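Local structure of Blr3880 protein (Bradyrhizobium japonicum, 2OOD) at residues T133-T146 / N157-R169. The protein probably catalyses the zinc-dependent hydrolytic deamination of guanine to xanthine and ammonia, a step of purine degradation. Residues are numbered along the deposited sequence; the frame is centred on the assembly and turned at random.
Sequences TTCQAFTSSSPVAT and NMRVIAGLTGIDR
Thr165 presents its hydroxyl to the backbone of Thr139: Thr139 N donates to Thr165 OG1 over 2.9 Å, nearly straight. Thr165, Leu164 and Ile161 bury the most surface against 133-146, and each meets a different part of it. Chi1 of -59° sets OG1 anti to the carbonyl carbon of Thr165, which turns it to that N-H. A weak bond from Thr165 N to Ser140 O (3.3 Å) runs the other way. Thr139 answers with its own side chain: OG1 donates to Gly163 O at 2.7 Å, from a position tilted 34° out of the carbonyl plane. A valine in place of Thr139 would keep the bulk but would probably leave Gly163 O without this donor, so that the carbonyl is held less firmly. Leu164 reaches the turn that leads into helix 143-156, its CD1 lying 3.2 Å from Ser141 O and 4.0 Å from Pro143 CD, while Asp185 of helix 179-193 flanks it. Further back the strands pair in parallel, their axes 12° apart. Both backbone polar groups of Ile161 bond to strand 133-138, Ile161 N to Cys135 O (3.0 Å) and Ala137 N to Ile161 O (2.7 Å), and its CB packs on CG of Gln136. These neighbouring strands and helix 143-156 form a beta-alpha-beta unit of the amidohydrolase TIM barrel. At its active-site end Phe138 stacks on His81, a zinc ligand, and on His234, which binds zinc and guanine. The chemistry thus implies that, where regular strand pairing gives out, threonine hydroxyls replace backbone partners and tie down the loop just beyond Phe138, beside the metal site.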
ATOM      1  N   THR A 133       3.047  19.902  -3.322  1.00 32.13           N
ATOM      2  CA  THR A 133       2.926  21.336  -3.519  1.00 31.88           C
ATOM      3  C   THR A 133       2.684  21.692  -4.985  1.00 32.96           C
ATOM      4  O   THR A 133       2.200  22.779  -5.288  1.00 33.67           O
ATOM      5  CB  THR A 133       4.187  22.066  -3.036  1.00 31.53           C
ATOM      6  OG1 THR A 133       5.334  21.535  -3.703  1.00 30.71           O
ATOM      7  CG2 THR A 133       4.355  21.897  -1.552  1.00 28.95           C
ATOM      8  N   THR A 134       3.022  20.774  -5.889  1.00 33.71           N
ATOM      9  CA  THR A 134       2.838  20.989  -7.328  1.00 33.86           C
ATOM     10  C   THR A 134       2.247  19.737  -7.970  1.00 34.01           C
ATOM     11  O   THR A 134       2.652  18.618  -7.650  1.00 34.08           O
ATOM     12  CB  THR A 134       4.180  21.311  -8.028  1.00 35.27           C
ATOM     13  OG1 THR A 134       4.777  22.469  -7.421  1.00 38.67           O
ATOM     14  CG2 THR A 134       3.963  21.571  -9.507  1.00 32.89           C
ATOM     15  N   CYS A 135       1.296  19.923  -8.879  1.00 32.98           N
ATOM     16  CA  CYS A 135       0.661  18.785  -9.539  1.00 33.09           C
ATOM     17  C   CYS A 135       0.163  19.096 -10.950  1.00 33.46           C
ATOM     18  O   CYS A 135      -0.153  20.237 -11.275  1.00 34.51           O
ATOM     19  CB  CYS A 135      -0.521  18.286  -8.701  1.00 31.46           C
ATOM     20  SG  CYS A 135      -1.968  19.390  -8.722  1.00 35.21           S
ATOM     21  N   GLN A 136       0.113  18.066 -11.790  1.00 32.87           N
ATOM     22  CA  GLN A 136      -0.391  18.195 -13.148  1.00 32.52           C
ATOM     23  C   GLN A 136      -1.750  17.518 -13.063  1.00 33.16           C
ATOM     24  O   GLN A 136      -1.836  16.297 -12.987  1.00 32.19           O
ATOM     25  CB  GLN A 136       0.515  17.468 -14.135  1.00 31.81           C
ATOM     26  CG  GLN A 136       0.004  17.497 -15.559  1.00 31.36           C
ATOM     27  CD  GLN A 136       1.050  17.055 -16.546  1.00 31.97           C
ATOM     28  OE1 GLN A 136       1.696  16.034 -16.353  1.00 32.61           O
ATOM     29  NE2 GLN A 136       1.223  17.821 -17.615  1.00 31.35           N
ATOM     30  N   ALA A 137      -2.811  18.319 -13.076  1.00 33.96           N
ATOM     31  CA  ALA A 137      -4.155  17.789 -12.917  1.00 34.13           C
ATOM     32  C   ALA A 137      -5.089  17.682 -14.108  1.00 35.88           C
ATOM     33  O   ALA A 137      -5.138  18.552 -14.979  1.00 36.80           O
ATOM     34  CB  ALA A 137      -4.859  18.562 -11.821  1.00 33.44           C
ATOM     35  N   PHE A 138      -5.843  16.592 -14.117  1.00 35.92           N
ATOM     36  CA  PHE A 138      -6.854  16.359 -15.129  1.00 36.90           C
ATOM     37  C   PHE A 138      -8.118  16.943 -14.506  1.00 37.53           C
ATOM     38  O   PHE A 138      -8.284  16.921 -13.288  1.00 37.49           O
ATOM     39  CB  PHE A 138      -7.040  14.864 -15.365  1.00 36.97           C
ATOM     40  CG  PHE A 138      -5.992  14.258 -16.245  1.00 38.15           C
ATOM     41  CD1 PHE A 138      -6.131  14.282 -17.628  1.00 37.47           C
ATOM     42  CD2 PHE A 138      -4.842  13.699 -15.698  1.00 38.24           C
ATOM     43  CE1 PHE A 138      -5.135  13.756 -18.456  1.00 37.68           C
ATOM     44  CE2 PHE A 138      -3.841  13.172 -16.517  1.00 37.92           C
ATOM     45  CZ  PHE A 138      -3.989  13.203 -17.894  1.00 38.43           C
ATOM     46  N   THR A 139      -9.003  17.472 -15.334  1.00 37.45           N
ATOM     47  CA  THR A 139     -10.239  18.052 -14.841  1.00 35.84           C
ATOM     48  C   THR A 139     -11.372  17.368 -15.597  1.00 36.22           C
ATOM     49  O   THR A 139     -11.185  16.274 -16.130  1.00 37.46           O
ATOM     50  CB  THR A 139     -10.240  19.570 -15.095  1.00 35.20           C
ATOM     51  OG1 THR A 139     -10.075  19.826 -16.493  1.00 35.10           O
ATOM     52  CG2 THR A 139      -9.083  20.228 -14.351  1.00 34.21           C
ATOM     53  N   SER A 140     -12.549  17.975 -15.634  1.00 36.21           N
ATOM     54  CA  SER A 140     -13.638  17.369 -16.382  1.00 37.33           C
ATOM     55  C   SER A 140     -13.697  18.062 -17.741  1.00 38.37           C
ATOM     56  O   SER A 140     -12.824  18.869 -18.076  1.00 38.94           O
ATOM     57  CB  SER A 140     -14.970  17.523 -15.646  1.00 36.18           C
ATOM     58  OG  SER A 140     -15.308  18.887 -15.482  1.00 36.86           O
ATOM     59  N   SER A 141     -14.719  17.743 -18.524  1.00 38.92           N
ATOM     60  CA  SER A 141     -14.877  18.333 -19.845  1.00 40.04           C
ATOM     61  C   SER A 141     -15.483  19.732 -19.799  1.00 41.21           C
ATOM     62  O   SER A 141     -15.545  20.413 -20.821  1.00 42.48           O
ATOM     63  CB  SER A 141     -15.744  17.423 -20.702  1.00 39.61           C
ATOM     64  OG  SER A 141     -16.885  17.020 -19.971  1.00 39.18           O
ATOM     65  N   SER A 142     -15.932  20.155 -18.617  1.00 42.02           N
ATOM     66  CA  SER A 142     -16.528  21.477 -18.429  1.00 41.33           C
ATOM     67  C   SER A 142     -15.489  22.493 -17.971  1.00 40.49           C
ATOM     68  O   SER A 142     -14.756  22.249 -17.021  1.00 41.23           O
ATOM     69  CB  SER A 142     -17.643  21.403 -17.386  1.00 42.75           C
ATOM     70  OG  SER A 142     -17.903  22.686 -16.835  1.00 44.46           O
ATOM     71  N   PRO A 143     -15.422  23.654 -18.635  1.00 40.08           N
ATOM     72  CA  PRO A 143     -14.441  24.677 -18.246  1.00 40.08           C
ATOM     73  C   PRO A 143     -14.537  25.120 -16.778  1.00 39.32           C
ATOM     74  O   PRO A 143     -13.552  25.585 -16.202  1.00 39.28           O
ATOM     75  CB  PRO A 143     -14.727  25.822 -19.223  1.00 38.98           C
ATOM     76  CG  PRO A 143     -15.213  25.105 -20.443  1.00 39.12           C
ATOM     77  CD  PRO A 143     -16.137  24.049 -19.860  1.00 39.64           C
ATOM     78  N   VAL A 144     -15.718  24.965 -16.183  1.00 38.27           N
ATOM     79  CA  VAL A 144     -15.953  25.349 -14.790  1.00 37.98           C
ATOM     80  C   VAL A 144     -14.890  24.792 -13.839  1.00 38.41           C
ATOM     81  O   VAL A 144     -14.168  25.550 -13.185  1.00 38.29           O
ATOM     82  CB  VAL A 144     -17.343  24.863 -14.315  1.00 37.83           C
ATOM     83  CG1 VAL A 144     -17.567  25.231 -12.861  1.00 36.95           C
ATOM     84  CG2 VAL A 144     -18.422  25.468 -15.182  1.00 36.07           C
ATOM     85  N   ALA A 145     -14.801  23.465 -13.769  1.00 38.11           N
ATOM     86  CA  ALA A 145     -13.835  22.804 -12.902  1.00 36.64           C
ATOM     87  C   ALA A 145     -12.422  23.346 -13.113  1.00 37.36           C
ATOM     88  O   ALA A 145     -11.678  23.543 -12.153  1.00 37.85           O
ATOM     89  CB  ALA A 145     -13.864  21.309 -13.148  1.00 36.25           C
ATOM     90  N   THR A 146     -12.045  23.591 -14.363  1.00 36.93           N
ATOM     91  CA  THR A 146     -10.714  24.119 -14.646  1.00 37.66           C
ATOM     92  C   THR A 146     -10.531  25.545 -14.127  1.00 38.58           C
ATOM     93  O   THR A 146      -9.474  25.886 -13.587  1.00 39.16           O
ATOM     94  CB  THR A 146     -10.409  24.114 -16.160  1.00 37.63           C
ATOM     95  OG1 THR A 146     -10.348  22.762 -16.627  1.00 38.17           O
ATOM     96  CG2 THR A 146      -9.073  24.797 -16.440  1.00 35.53           C
ATOM     97  N   ASN A 157      -1.197  30.504  -4.243  1.00 35.41           N
ATOM     98  CA  ASN A 157      -0.023  30.763  -5.068  1.00 37.21           C
ATOM     99  C   ASN A 157       0.858  29.533  -5.257  1.00 38.46           C
ATOM    100  O   ASN A 157       2.060  29.554  -4.978  1.00 37.83           O
ATOM    101  CB  ASN A 157       0.798  31.917  -4.490  1.00 36.31           C
ATOM    102  CG  ASN A 157       1.686  32.569  -5.535  1.00 37.08           C
ATOM    103  OD1 ASN A 157       1.403  32.484  -6.731  1.00 36.12           O
ATOM    104  ND2 ASN A 157       2.750  33.237  -5.092  1.00 37.00           N
HETATM  105  N   MSE A 158       0.244  28.464  -5.752  1.00 39.71           N
HETATM  106  CA  MSE A 158       0.942  27.209  -5.994  1.00 40.67           C
HETATM  107  C   MSE A 158       1.162  27.020  -7.485  1.00 40.77           C
HETATM  108  O   MSE A 158       0.316  27.416  -8.293  1.00 42.00           O
HETATM  109  CB  MSE A 158       0.113  26.044  -5.478  1.00 42.94           C
HETATM  110  CG  MSE A 158      -0.215  26.115  -4.014  1.00 48.63           C
HETATM  111 SE   MSE A 158      -1.450  24.683  -3.514  1.00 56.54          SE
HETATM  112  CE  MSE A 158      -3.133  25.520  -4.020  1.00 57.53           C
ATOM    113  N   ARG A 159       2.294  26.426  -7.857  1.00 39.13           N
ATOM    114  CA  ARG A 159       2.548  26.173  -9.264  1.00 37.92           C
ATOM    115  C   ARG A 159       1.742  24.928  -9.590  1.00 37.25           C
ATOM    116  O   ARG A 159       1.849  23.913  -8.904  1.00 37.07           O
ATOM    117  CB  ARG A 159       4.030  25.931  -9.535  1.00 36.63           C
ATOM    118  CG  ARG A 159       4.318  25.687 -11.001  1.00 35.36           C
ATOM    119  CD  ARG A 159       5.781  25.876 -11.311  1.00 36.62           C
ATOM    120  NE  ARG A 159       6.184  27.279 -11.237  1.00 39.51           N
ATOM    121  CZ  ARG A 159       5.674  28.251 -11.993  1.00 40.84           C
ATOM    122  NH1 ARG A 159       4.731  27.981 -12.890  1.00 41.56           N
ATOM    123  NH2 ARG A 159       6.114  29.498 -11.860  1.00 41.58           N
ATOM    124  N   VAL A 160       0.929  25.020 -10.634  1.00 37.17           N
ATOM    125  CA  VAL A 160       0.068  23.922 -11.022  1.00 37.54           C
ATOM    126  C   VAL A 160      -0.110  23.831 -12.530  1.00 37.72           C
ATOM    127  O   VAL A 160      -0.251  24.853 -13.201  1.00 38.74           O
ATOM    128  CB  VAL A 160      -1.325  24.090 -10.373  1.00 37.78           C
ATOM    129  CG1 VAL A 160      -2.305  23.104 -10.966  1.00 38.66           C
ATOM    130  CG2 VAL A 160      -1.226  23.892  -8.871  1.00 37.57           C
ATOM    131  N   ILE A 161      -0.094  22.601 -13.053  1.00 37.11           N
ATOM    132  CA  ILE A 161      -0.293  22.347 -14.482  1.00 35.55           C
ATOM    133  C   ILE A 161      -1.703  21.785 -14.618  1.00 35.30           C
ATOM    134  O   ILE A 161      -2.041  20.806 -13.961  1.00 35.95           O
ATOM    135  CB  ILE A 161       0.658  21.254 -15.048  1.00 35.77           C
ATOM    136  CG1 ILE A 161       2.076  21.409 -14.502  1.00 36.12           C
ATOM    137  CG2 ILE A 161       0.708  21.365 -16.566  1.00 33.59           C
ATOM    138  CD1 ILE A 161       2.838  22.537 -15.119  1.00 38.09           C
ATOM    139  N   ALA A 162      -2.528  22.388 -15.465  1.00 34.51           N
ATOM    140  CA  ALA A 162      -3.883  21.882 -15.652  1.00 34.39           C
ATOM    141  C   ALA A 162      -4.505  22.364 -16.958  1.00 34.19           C
ATOM    142  O   ALA A 162      -3.905  23.148 -17.693  1.00 34.26           O
ATOM    143  CB  ALA A 162      -4.752  22.286 -14.473  1.00 33.97           C
ATOM    144  N   GLY A 163      -5.708  21.886 -17.249  1.00 32.68           N
ATOM    145  CA  GLY A 163      -6.370  22.296 -18.469  1.00 33.50           C
ATOM    146  C   GLY A 163      -7.677  21.578 -18.715  1.00 34.08           C
ATOM    147  O   GLY A 163      -7.991  20.598 -18.044  1.00 34.24           O
ATOM    148  N   LEU A 164      -8.444  22.079 -19.677  1.00 33.96           N
ATOM    149  CA  LEU A 164      -9.725  21.480 -20.031  1.00 35.24           C
ATOM    150  C   LEU A 164      -9.468  20.080 -20.580  1.00 36.45           C
ATOM    151  O   LEU A 164      -8.752  19.915 -21.565  1.00 37.35           O
ATOM    152  CB  LEU A 164     -10.432  22.330 -21.090  1.00 34.08           C
ATOM    153  CG  LEU A 164     -11.827  21.862 -21.508  1.00 33.44           C
ATOM    154  CD1 LEU A 164     -12.786  21.949 -20.330  1.00 31.77           C
ATOM    155  CD2 LEU A 164     -12.308  22.711 -22.655  1.00 32.17           C
ATOM    156  N   THR A 165     -10.054  19.075 -19.939  1.00 37.41           N
ATOM    157  CA  THR A 165      -9.871  17.689 -20.357  1.00 38.20           C
ATOM    158  C   THR A 165     -10.920  17.251 -21.377  1.00 38.70           C
ATOM    159  O   THR A 165     -12.010  16.824 -21.005  1.00 38.96           O
ATOM    160  CB  THR A 165      -9.935  16.755 -19.137  1.00 37.46           C
ATOM    161  OG1 THR A 165      -8.907  17.122 -18.208  1.00 36.43           O
ATOM    162  CG2 THR A 165      -9.746  15.311 -19.558  1.00 37.73           C
ATOM    163  N   GLY A 166     -10.582  17.349 -22.662  1.00 39.27           N
ATOM    164  CA  GLY A 166     -11.517  16.975 -23.714  1.00 40.26           C
ATOM    165  C   GLY A 166     -11.780  15.484 -23.846  1.00 41.57           C
ATOM    166  O   GLY A 166     -10.857  14.674 -23.774  1.00 42.42           O
ATOM    167  N   ILE A 167     -13.044  15.119 -24.032  1.00 41.34           N
ATOM    168  CA  ILE A 167     -13.439  13.724 -24.186  1.00 42.22           C
ATOM    169  C   ILE A 167     -14.475  13.717 -25.308  1.00 44.11           C
ATOM    170  O   ILE A 167     -15.505  14.394 -25.241  1.00 43.90           O
ATOM    171  CB  ILE A 167     -14.026  13.147 -22.867  1.00 42.52           C
ATOM    172  CG1 ILE A 167     -14.476  11.701 -23.072  1.00 40.88           C
ATOM    173  CG2 ILE A 167     -15.172  13.998 -22.381  1.00 43.13           C
ATOM    174  CD1 ILE A 167     -13.339  10.720 -23.126  1.00 40.77           C
ATOM    175  N   ASP A 168     -14.182  12.931 -26.339  1.00 47.20           N
ATOM    176  CA  ASP A 168     -14.994  12.851 -27.556  1.00 47.35           C
ATOM    177  C   ASP A 168     -15.908  11.628 -27.728  1.00 46.51           C
ATOM    178  O   ASP A 168     -17.105  11.771 -27.969  1.00 46.49           O
ATOM    179  CB  ASP A 168     -14.035  12.935 -28.750  1.00 48.47           C
ATOM    180  CG  ASP A 168     -14.604  13.718 -29.886  1.00 49.74           C
ATOM    181  OD1 ASP A 168     -13.848  14.056 -30.829  1.00 49.90           O
ATOM    182  OD2 ASP A 168     -15.817  13.991 -29.826  1.00 51.36           O
ATOM    183  N   ARG A 169     -15.322  10.434 -27.630  1.00 46.45           N
ATOM    184  CA  ARG A 169     -16.042   9.171 -27.792  1.00 44.48           C
ATOM    185  C   ARG A 169     -16.048   8.366 -26.497  1.00 43.46           C
ATOM    186  O   ARG A 169     -15.430   8.749 -25.500  1.00 43.36           O
ATOM    187  CB  ARG A 169     -15.355   8.294 -28.842  1.00 45.55           C
ATOM    188  CG  ARG A 169     -14.804   8.999 -30.059  1.00 46.58           C
ATOM    189  CD  ARG A 169     -13.813   8.079 -30.768  1.00 49.76           C
ATOM    190  NE  ARG A 169     -13.669   8.408 -32.189  1.00 53.57           N
ATOM    191  CZ  ARG A 169     -12.820   7.814 -33.037  1.00 55.02           C
ATOM    192  NH1 ARG A 169     -12.008   6.837 -32.627  1.00 55.89           N
ATOM    193  NH2 ARG A 169     -12.789   8.197 -34.311  1.00 55.90           N
TER
HETATM  194  O   HOH W   1       3.495  25.287  -5.495  1.00 32.66           O